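Local coordinates for TOG array regulator of axonemal microtubules protein 1 (Mus musculus, PDB 5DN7) that promotes microtubule polymerization through its HEAT-repeat TOG regions, here TOG region 2, and takes part in building cilia and setting their length, at residues Glu126-Phe131 with Gln256-Tyr261; Leu146-Leu151 with Asn164-Ser169. All coordinates share one frame; numbering follows the deposited sequence.

Overall arrangement
Contacts 1 and 2 lie side by side in the helical solenoid of TOG region 2, their centres about 12 Å apart. Helices 121-138, 140-148 and 156-172 follow one another along the chain. Contact 2 joins the second to the third, a local pairing of neighbours, whereas contact 1 brings residues 256-261, from near the C-terminal end of the modelled chain, back onto the first. Both segments of contact 1 also touch helix 156-172. Tyr261 OH lies 2.6 Å from Asn164 OD1, a probable hydrogen bond, and Phe131 CD2 packs 3.5 Å from Ile165 CD1. In this domain, packing of neighbouring helices is thus joined by a late segment that touches helices 121-138 and 156-172.

Contact 1. Residues Glu126-Phe131 with Gln256-Tyr261; sequences EYMKIF and QGFVEY
Met128 supplies the helix side of this contact, reaching the loop through Gly257 and Phe258 with no polar bond between the segments. Met128 CG meets the Phe258 ring obliquely, 4.0 Å from its CE1. Beyond CG the methionine bends twice, at chi2 (-46°) and chi3 (-54°), and this folding brings the terminal methyl to the loop backbone, Met128 CE lying 3.8 Å from Gly257 O. At its positive phi (81°) a CB on Gly257 would be pressed against the carbonyl O of Gln256. The CA atoms of Met128 and Gly257 come within 6.5 Å. The loop also packs on itself: Gln256 CB sits 3.8 Å above the Phe258 ring, over its centre, and Lys124 adds a cation-pi contact to the ring. The amide end of Gln256, though poorly ordered, is linked by OE1 to Gln125 NE2. Along the same helix, Lys129 NZ and Glu126 OE2, three residues apart, form a salt bridge of 3.0 Å. Met128 continues onto Ile165 and Cys168 of helix 156-172, while Glu260 pairs with Arg252 in the small antiparallel sheet; the contact thus ties helix 121-138 to the loop entering strand 259-260.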
ATOM      1  N   GLU A 126       9.381  -3.478  -2.794  1.00 19.84           N
ATOM      2  CA  GLU A 126       9.505  -3.227  -1.361  1.00 19.78           C
ATOM      3  C   GLU A 126       8.215  -2.699  -0.709  1.00 23.81           C
ATOM      4  O   GLU A 126       7.839  -3.153   0.391  1.00 21.02           O
ATOM      5  CB  GLU A 126      10.667  -2.273  -1.089  1.00 23.17           C
ATOM      6  CG  GLU A 126      12.001  -2.856  -1.547  1.00 26.98           C
ATOM      7  CD  GLU A 126      12.304  -4.196  -0.886  1.00 34.79           C
ATOM      8  OE1 GLU A 126      11.924  -4.390   0.291  1.00 34.12           O
ATOM      9  OE2 GLU A 126      12.923  -5.066  -1.540  1.00 42.66           O
ATOM     10  N   TYR A 127       7.503  -1.776  -1.352  1.00 19.96           N
ATOM     11  CA  TYR A 127       6.343  -1.278  -0.622  1.00 18.25           C
ATOM     12  C   TYR A 127       5.196  -2.297  -0.604  1.00 22.05           C
ATOM     13  O   TYR A 127       4.406  -2.310   0.346  1.00 23.71           O
ATOM     14  CB  TYR A 127       5.875   0.100  -1.121  1.00 13.97           C
ATOM     15  CG  TYR A 127       5.287   0.261  -2.502  1.00 21.04           C
ATOM     16  CD1 TYR A 127       4.090  -0.356  -2.867  1.00 16.15           C
ATOM     17  CD2 TYR A 127       5.881   1.141  -3.414  1.00 15.97           C
ATOM     18  CE1 TYR A 127       3.536  -0.149  -4.130  1.00 17.78           C
ATOM     19  CE2 TYR A 127       5.339   1.356  -4.666  1.00 19.11           C
ATOM     20  CZ  TYR A 127       4.171   0.716  -5.022  1.00 21.40           C
ATOM     21  OH  TYR A 127       3.651   0.944  -6.274  1.00 27.15           O
ATOM     22  N   MET A 128       5.115  -3.171  -1.599  1.00 18.78           N
ATOM     23  CA  MET A 128       4.122  -4.243  -1.537  1.00 16.55           C
ATOM     24  C   MET A 128       4.450  -5.200  -0.381  1.00 21.22           C
ATOM     25  O   MET A 128       3.527  -5.648   0.367  1.00 21.00           O
ATOM     26  CB  MET A 128       4.039  -5.015  -2.860  1.00 13.73           C
ATOM     27  CG  MET A 128       3.335  -4.279  -4.014  1.00 19.37           C
ATOM     28  SD  MET A 128       1.758  -3.490  -3.546  1.00 26.39           S
ATOM     29  CE  MET A 128       0.836  -4.860  -2.815  1.00 30.61           C
ATOM     30  N   LYS A 129       5.742  -5.509  -0.218  1.00 18.39           N
ATOM     31  CA  LYS A 129       6.129  -6.298   0.969  1.00 20.07           C
ATOM     32  C   LYS A 129       5.647  -5.635   2.256  1.00 23.86           C
ATOM     33  O   LYS A 129       5.004  -6.278   3.130  1.00 22.13           O
ATOM     34  CB  LYS A 129       7.645  -6.497   1.039  1.00 22.17           C
ATOM     35  CG  LYS A 129       8.205  -7.498   0.030  1.00 23.82           C
ATOM     36  CD  LYS A 129       9.723  -7.351  -0.031  1.00 30.58           C
ATOM     37  CE  LYS A 129      10.339  -8.314  -1.013  1.00 34.55           C
ATOM     38  NZ  LYS A 129      11.706  -7.838  -1.366  1.00 43.79           N
ATOM     39  N   ILE A 130       5.925  -4.334   2.369  1.00 23.64           N
ATOM     40  CA  ILE A 130       5.509  -3.624   3.580  1.00 18.95           C
ATOM     41  C   ILE A 130       3.991  -3.683   3.810  1.00 16.79           C
ATOM     42  O   ILE A 130       3.541  -4.085   4.889  1.00 21.44           O
ATOM     43  CB  ILE A 130       5.974  -2.163   3.560  1.00 18.46           C
ATOM     44  CG1 ILE A 130       7.493  -2.118   3.682  1.00 19.78           C
ATOM     45  CG2 ILE A 130       5.393  -1.419   4.737  1.00 15.32           C
ATOM     46  CD1 ILE A 130       8.116  -0.896   3.078  1.00 20.03           C
ATOM     47  N   PHE A 131       3.197  -3.299   2.813  1.00 19.06           N
ATOM     48  CA  PHE A 131       1.745  -3.292   2.997  1.00 13.80           C
ATOM     49  C   PHE A 131       1.171  -4.687   3.332  1.00 20.74           C
ATOM     50  O   PHE A 131       0.236  -4.780   4.128  1.00 20.66           O
ATOM     51  CB  PHE A 131       1.038  -2.717   1.757  1.00 18.65           C
ATOM     52  CG  PHE A 131       1.036  -1.208   1.700  1.00 22.04           C
ATOM     53  CD1 PHE A 131       0.325  -0.471   2.631  1.00 23.45           C
ATOM     54  CD2 PHE A 131       1.748  -0.527   0.716  1.00 23.38           C
ATOM     55  CE1 PHE A 131       0.325   0.915   2.592  1.00 24.49           C
ATOM     56  CE2 PHE A 131       1.741   0.866   0.666  1.00 31.94           C
ATOM     57  CZ  PHE A 131       1.027   1.588   1.615  1.00 24.60           C
ATOM     58  N   GLN A 256       5.360 -11.843  -6.534  1.00 53.65           N
ATOM     59  CA  GLN A 256       5.845 -10.588  -5.972  1.00 56.21           C
ATOM     60  C   GLN A 256       4.726  -9.758  -5.342  1.00 53.62           C
ATOM     61  O   GLN A 256       4.971  -8.654  -4.856  1.00 68.62           O
ATOM     62  CB  GLN A 256       6.565  -9.768  -7.045  1.00 61.87           C
ATOM     63  CG  GLN A 256       7.863 -10.389  -7.534  1.00 71.62           C
ATOM     64  CD  GLN A 256       8.282  -9.869  -8.895  1.00 89.78           C
ATOM     65  OE1 GLN A 256       9.289  -9.173  -9.023  1.00 99.35           O
ATOM     66  NE2 GLN A 256       7.510 -10.205  -9.921  1.00 93.24           N
ATOM     67  N   GLY A 257       3.503 -10.282  -5.350  1.00 42.35           N
ATOM     68  CA  GLY A 257       2.382  -9.559  -4.771  1.00 30.01           C
ATOM     69  C   GLY A 257       1.810  -8.502  -5.695  1.00 28.04           C
ATOM     70  O   GLY A 257       0.971  -7.719  -5.279  1.00 28.68           O
ATOM     71  N   PHE A 258       2.240  -8.469  -6.956  1.00 24.94           N
ATOM     72  CA  PHE A 258       1.713  -7.474  -7.892  1.00 22.07           C
ATOM     73  C   PHE A 258       0.384  -7.954  -8.436  1.00 23.84           C
ATOM     74  O   PHE A 258       0.150  -9.156  -8.523  1.00 26.39           O
ATOM     75  CB  PHE A 258       2.674  -7.210  -9.060  1.00 27.68           C
ATOM     76  CG  PHE A 258       4.044  -6.762  -8.635  1.00 29.92           C
ATOM     77  CD1 PHE A 258       4.296  -6.387  -7.329  1.00 33.79           C
ATOM     78  CD2 PHE A 258       5.077  -6.709  -9.545  1.00 39.10           C
ATOM     79  CE1 PHE A 258       5.554  -5.980  -6.933  1.00 35.05           C
ATOM     80  CE2 PHE A 258       6.339  -6.302  -9.153  1.00 43.52           C
ATOM     81  CZ  PHE A 258       6.573  -5.937  -7.837  1.00 37.59           C
ATOM     82  N   VAL A 259      -0.477  -7.016  -8.814  1.00 21.71           N
ATOM     83  CA  VAL A 259      -1.735  -7.351  -9.451  1.00 14.67           C
ATOM     84  C   VAL A 259      -1.571  -7.423 -10.971  1.00 18.20           C
ATOM     85  O   VAL A 259      -1.093  -6.486 -11.605  1.00 22.62           O
ATOM     86  CB  VAL A 259      -2.842  -6.328  -9.112  1.00 19.99           C
ATOM     87  CG1 VAL A 259      -4.129  -6.641  -9.872  1.00 16.12           C
ATOM     88  CG2 VAL A 259      -3.104  -6.284  -7.601  1.00 24.08           C
ATOM     89  N   GLU A 260      -1.992  -8.538 -11.546  1.00 18.63           N
ATOM     90  CA  GLU A 260      -2.140  -8.653 -12.985  1.00 19.45           C
ATOM     91  C   GLU A 260      -3.613  -8.567 -13.327  1.00 23.75           C
ATOM     92  O   GLU A 260      -4.421  -9.267 -12.728  1.00 20.70           O
ATOM     93  CB  GLU A 260      -1.560  -9.966 -13.501  1.00 16.78           C
ATOM     94  CG  GLU A 260      -0.069 -10.108 -13.299  1.00 21.26           C
ATOM     95  CD  GLU A 260       0.446 -11.466 -13.763  1.00 29.02           C
ATOM     96  OE1 GLU A 260      -0.352 -12.440 -13.786  1.00 35.08           O
ATOM     97  OE2 GLU A 260       1.643 -11.560 -14.130  1.00 30.64           O
ATOM     98  N   TYR A 261      -3.961  -7.732 -14.301  1.00 15.88           N
ATOM     99  CA  TYR A 261      -5.357  -7.499 -14.633  1.00 15.92           C
ATOM    100  C   TYR A 261      -5.896  -8.588 -15.536  1.00 16.87           C
ATOM    101  O   TYR A 261      -5.159  -9.191 -16.312  1.00 18.53           O
ATOM    102  CB  TYR A 261      -5.541  -6.129 -15.312  1.00 21.35           C
ATOM    103  CG  TYR A 261      -5.355  -4.929 -14.407  1.00 29.73           C
ATOM    104  CD1 TYR A 261      -4.705  -5.033 -13.178  1.00 28.62           C
ATOM    105  CD2 TYR A 261      -5.867  -3.692 -14.769  1.00 38.24           C
ATOM    106  CE1 TYR A 261      -4.545  -3.930 -12.358  1.00 27.09           C
ATOM    107  CE2 TYR A 261      -5.705  -2.586 -13.966  1.00 37.65           C
ATOM    108  CZ  TYR A 261      -5.044  -2.710 -12.763  1.00 37.59           C
ATOM    109  OH  TYR A 261      -4.909  -1.593 -11.968  1.00 33.18           O
TER

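Contact 2. Residues Leu146-Leu151 with Asn164-Ser169; sequences LLLENL and NICICS
Leu147 O is gripped by two donors of one residue, Asn150: the backbone N at 3.0 Å, and the side-chain ND2, also bonded to Leu147 O, at 3.1 Å. Leu147 lies on helix 140-148, which with helix 156-172 makes up one predicted HEAT repeat, the helical hairpin from which TOG solenoids are built. Both donors arrive from the same face of the carbonyl plane. The ND2 bond is fairly straight (158° at the hydrogen), and Leu147 O lies almost in the plane of the Asn150 amide, which should limit rotation of that group. The side-chain bond doubles the backbone one and probably steadies the turn from Leu147 to Asn150. Leu147 and Leu148 meet Ile165 and Cys166 in the buried interior of the repeat. With CG of Leu147 trans to the backbone nitrogen (chi1 -172°), the side chain extends toward Ile165, and the two cross at about a right angle. Leu147 CD2 presses on Ile165 CG2 at 3.4 Å, closer than usual for two methyls, and lies 4.0 Å from Ile165 CD1, so one methyl bears on both branches of the isoleucine. Leu147 also touches Val113 of helix 105-114. One residue on, Leu148 packs on Leu183 and Leu187 of helix 180-187, extending the apolar interior into the next helix. The thiol of Cys166 rests on the branched end of Leu148, Cys166 SG lying 3.8 Å from Leu148 CG and CD2 and 3.9 Å from its CD1.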
ATOM      1  N   LEU A 146      -7.305   3.376   6.341  1.00 25.21           N
ATOM      2  CA  LEU A 146      -6.255   4.380   6.431  1.00 26.46           C
ATOM      3  C   LEU A 146      -5.770   4.732   5.029  1.00 27.14           C
ATOM      4  O   LEU A 146      -5.752   5.878   4.638  1.00 27.26           O
ATOM      5  CB  LEU A 146      -5.087   3.897   7.289  1.00 23.37           C
ATOM      6  CG  LEU A 146      -5.461   3.594   8.738  1.00 33.70           C
ATOM      7  CD1 LEU A 146      -4.226   3.269   9.581  1.00 35.76           C
ATOM      8  CD2 LEU A 146      -6.251   4.765   9.321  1.00 35.63           C
ATOM      9  N   LEU A 147      -5.430   3.709   4.262  1.00 27.95           N
ATOM     10  CA  LEU A 147      -4.839   3.881   2.949  1.00 22.73           C
ATOM     11  C   LEU A 147      -5.753   4.587   1.962  1.00 22.32           C
ATOM     12  O   LEU A 147      -5.297   5.371   1.140  1.00 16.40           O
ATOM     13  CB  LEU A 147      -4.442   2.515   2.401  1.00 20.96           C
ATOM     14  CG  LEU A 147      -3.636   2.513   1.118  1.00 26.99           C
ATOM     15  CD1 LEU A 147      -2.383   3.407   1.280  1.00 19.48           C
ATOM     16  CD2 LEU A 147      -3.258   1.078   0.778  1.00 22.27           C
ATOM     17  N   LEU A 148      -7.046   4.317   2.073  1.00 17.87           N
ATOM     18  CA  LEU A 148      -8.034   4.802   1.123  1.00 23.67           C
ATOM     19  C   LEU A 148      -8.315   6.268   1.327  1.00 24.30           C
ATOM     20  O   LEU A 148      -8.783   6.930   0.399  1.00 14.67           O
ATOM     21  CB  LEU A 148      -9.343   4.010   1.222  1.00 22.57           C
ATOM     22  CG  LEU A 148      -9.326   2.759   0.337  1.00 23.80           C
ATOM     23  CD1 LEU A 148     -10.471   1.787   0.681  1.00 27.84           C
ATOM     24  CD2 LEU A 148      -9.424   3.168  -1.084  1.00 21.22           C
ATOM     25  N   GLU A 149      -7.968   6.847   2.451  1.00 20.69           N
ATOM     26  CA  GLU A 149      -8.007   8.283   2.567  1.00 19.76           C
ATOM     27  C   GLU A 149      -7.126   8.962   1.508  1.00 31.73           C
ATOM     28  O   GLU A 149      -7.360  10.078   1.159  1.00 26.19           O
ATOM     29  CB  GLU A 149      -7.685   8.739   3.985  1.00 28.23           C
ATOM     30  CG  GLU A 149      -8.880   8.620   4.922  1.00 45.81           C
ATOM     31  CD  GLU A 149      -8.580   8.843   6.398  1.00 61.87           C
ATOM     32  OE1 GLU A 149      -8.065   9.905   6.772  1.00 67.48           O
ATOM     33  OE2 GLU A 149      -8.893   7.963   7.211  1.00 67.74           O
ATOM     34  N   ASN A 150      -6.170   8.229   0.946  1.00 22.93           N
ATOM     35  CA  ASN A 150      -5.255   8.811  -0.027  1.00 16.74           C
ATOM     36  C   ASN A 150      -5.775   8.748  -1.441  1.00 22.20           C
ATOM     37  O   ASN A 150      -5.041   9.016  -2.384  1.00 19.04           O
ATOM     38  CB  ASN A 150      -3.900   8.135   0.032  1.00 22.63           C
ATOM     39  CG  ASN A 150      -3.193   8.417   1.319  1.00 34.72           C
ATOM     40  OD1 ASN A 150      -2.482   9.414   1.427  1.00 38.66           O
ATOM     41  ND2 ASN A 150      -3.391   7.550   2.324  1.00 24.59           N
ATOM     42  N   LEU A 151      -7.048   8.410  -1.592  1.00 24.78           N
ATOM     43  CA  LEU A 151      -7.704   8.618  -2.879  1.00 21.41           C
ATOM     44  C   LEU A 151      -7.906  10.096  -3.201  1.00 18.95           C
ATOM     45  O   LEU A 151      -8.283  10.435  -4.316  1.00 22.02           O
ATOM     46  CB  LEU A 151      -9.050   7.910  -2.920  1.00 20.94           C
ATOM     47  CG  LEU A 151      -8.976   6.428  -3.283  1.00 20.35           C
ATOM     48  CD1 LEU A 151     -10.398   5.907  -3.526  1.00 20.00           C
ATOM     49  CD2 LEU A 151      -8.065   6.168  -4.497  1.00 13.63           C
ATOM     50  N   ASN A 164      -4.812  -0.552  -6.437  1.00 11.86           N
ATOM     51  CA  ASN A 164      -4.201  -1.865  -6.665  1.00 14.17           C
ATOM     52  C   ASN A 164      -3.893  -2.608  -5.364  1.00 16.59           C
ATOM     53  O   ASN A 164      -3.984  -3.834  -5.303  1.00 17.40           O
ATOM     54  CB  ASN A 164      -2.914  -1.749  -7.490  1.00 12.09           C
ATOM     55  CG  ASN A 164      -3.176  -1.534  -8.984  1.00 21.61           C
ATOM     56  OD1 ASN A 164      -4.155  -2.034  -9.549  1.00 17.36           O
ATOM     57  ND2 ASN A 164      -2.285  -0.789  -9.628  1.00 14.00           N
ATOM     58  N   ILE A 165      -3.518  -1.865  -4.331  1.00 17.12           N
ATOM     59  CA  ILE A 165      -3.235  -2.471  -3.031  1.00 16.68           C
ATOM     60  C   ILE A 165      -4.539  -2.995  -2.414  1.00 14.09           C
ATOM     61  O   ILE A 165      -4.543  -4.038  -1.743  1.00 13.44           O
ATOM     62  CB  ILE A 165      -2.525  -1.459  -2.092  1.00 17.96           C
ATOM     63  CG1 ILE A 165      -1.092  -1.223  -2.575  1.00 19.96           C
ATOM     64  CG2 ILE A 165      -2.485  -1.946  -0.651  1.00 13.31           C
ATOM     65  CD1 ILE A 165      -0.434   0.041  -1.933  1.00 12.03           C
ATOM     66  N   CYS A 166      -5.642  -2.274  -2.648  1.00 15.97           N
ATOM     67  CA  CYS A 166      -6.949  -2.809  -2.280  1.00 17.03           C
ATOM     68  C   CYS A 166      -7.234  -4.148  -2.997  1.00 17.04           C
ATOM     69  O   CYS A 166      -7.662  -5.133  -2.355  1.00 17.99           O
ATOM     70  CB  CYS A 166      -8.056  -1.787  -2.577  1.00 20.51           C
ATOM     71  SG  CYS A 166      -8.003  -0.357  -1.468  1.00 19.80           S
ATOM     72  N   ILE A 167      -6.982  -4.197  -4.307  1.00 17.28           N
ATOM     73  CA  ILE A 167      -7.191  -5.438  -5.071  1.00 17.93           C
ATOM     74  C   ILE A 167      -6.374  -6.588  -4.490  1.00 13.27           C
ATOM     75  O   ILE A 167      -6.868  -7.704  -4.268  1.00 13.59           O
ATOM     76  CB  ILE A 167      -6.807  -5.280  -6.550  1.00 13.89           C
ATOM     77  CG1 ILE A 167      -7.700  -4.251  -7.228  1.00 18.15           C
ATOM     78  CG2 ILE A 167      -6.867  -6.652  -7.292  1.00 13.07           C
ATOM     79  CD1 ILE A 167      -7.179  -3.808  -8.591  1.00 18.68           C
ATOM     80  N   CYS A 168      -5.113  -6.286  -4.229  1.00 15.67           N
ATOM     81  CA  CYS A 168      -4.200  -7.245  -3.655  1.00 17.69           C
ATOM     82  C   CYS A 168      -4.747  -7.809  -2.321  1.00 17.94           C
ATOM     83  O   CYS A 168      -4.778  -9.034  -2.085  1.00 13.96           O
ATOM     84  CB  CYS A 168      -2.847  -6.568  -3.476  1.00 16.05           C
ATOM     85  SG  CYS A 168      -1.588  -7.580  -2.695  1.00 30.63           S
ATOM     86  N   SER A 169      -5.188  -6.889  -1.473  1.00 13.12           N
ATOM     87  CA  SER A 169      -5.805  -7.208  -0.196  1.00 18.65           C
ATOM     88  C   SER A 169      -7.010  -8.157  -0.341  1.00 19.44           C
ATOM     89  O   SER A 169      -7.111  -9.163   0.363  1.00 14.87           O
ATOM     90  CB  SER A 169      -6.237  -5.903   0.493  1.00 20.77           C
ATOM     91  OG  SER A 169      -6.341  -6.065   1.888  1.00 26.48           O
TER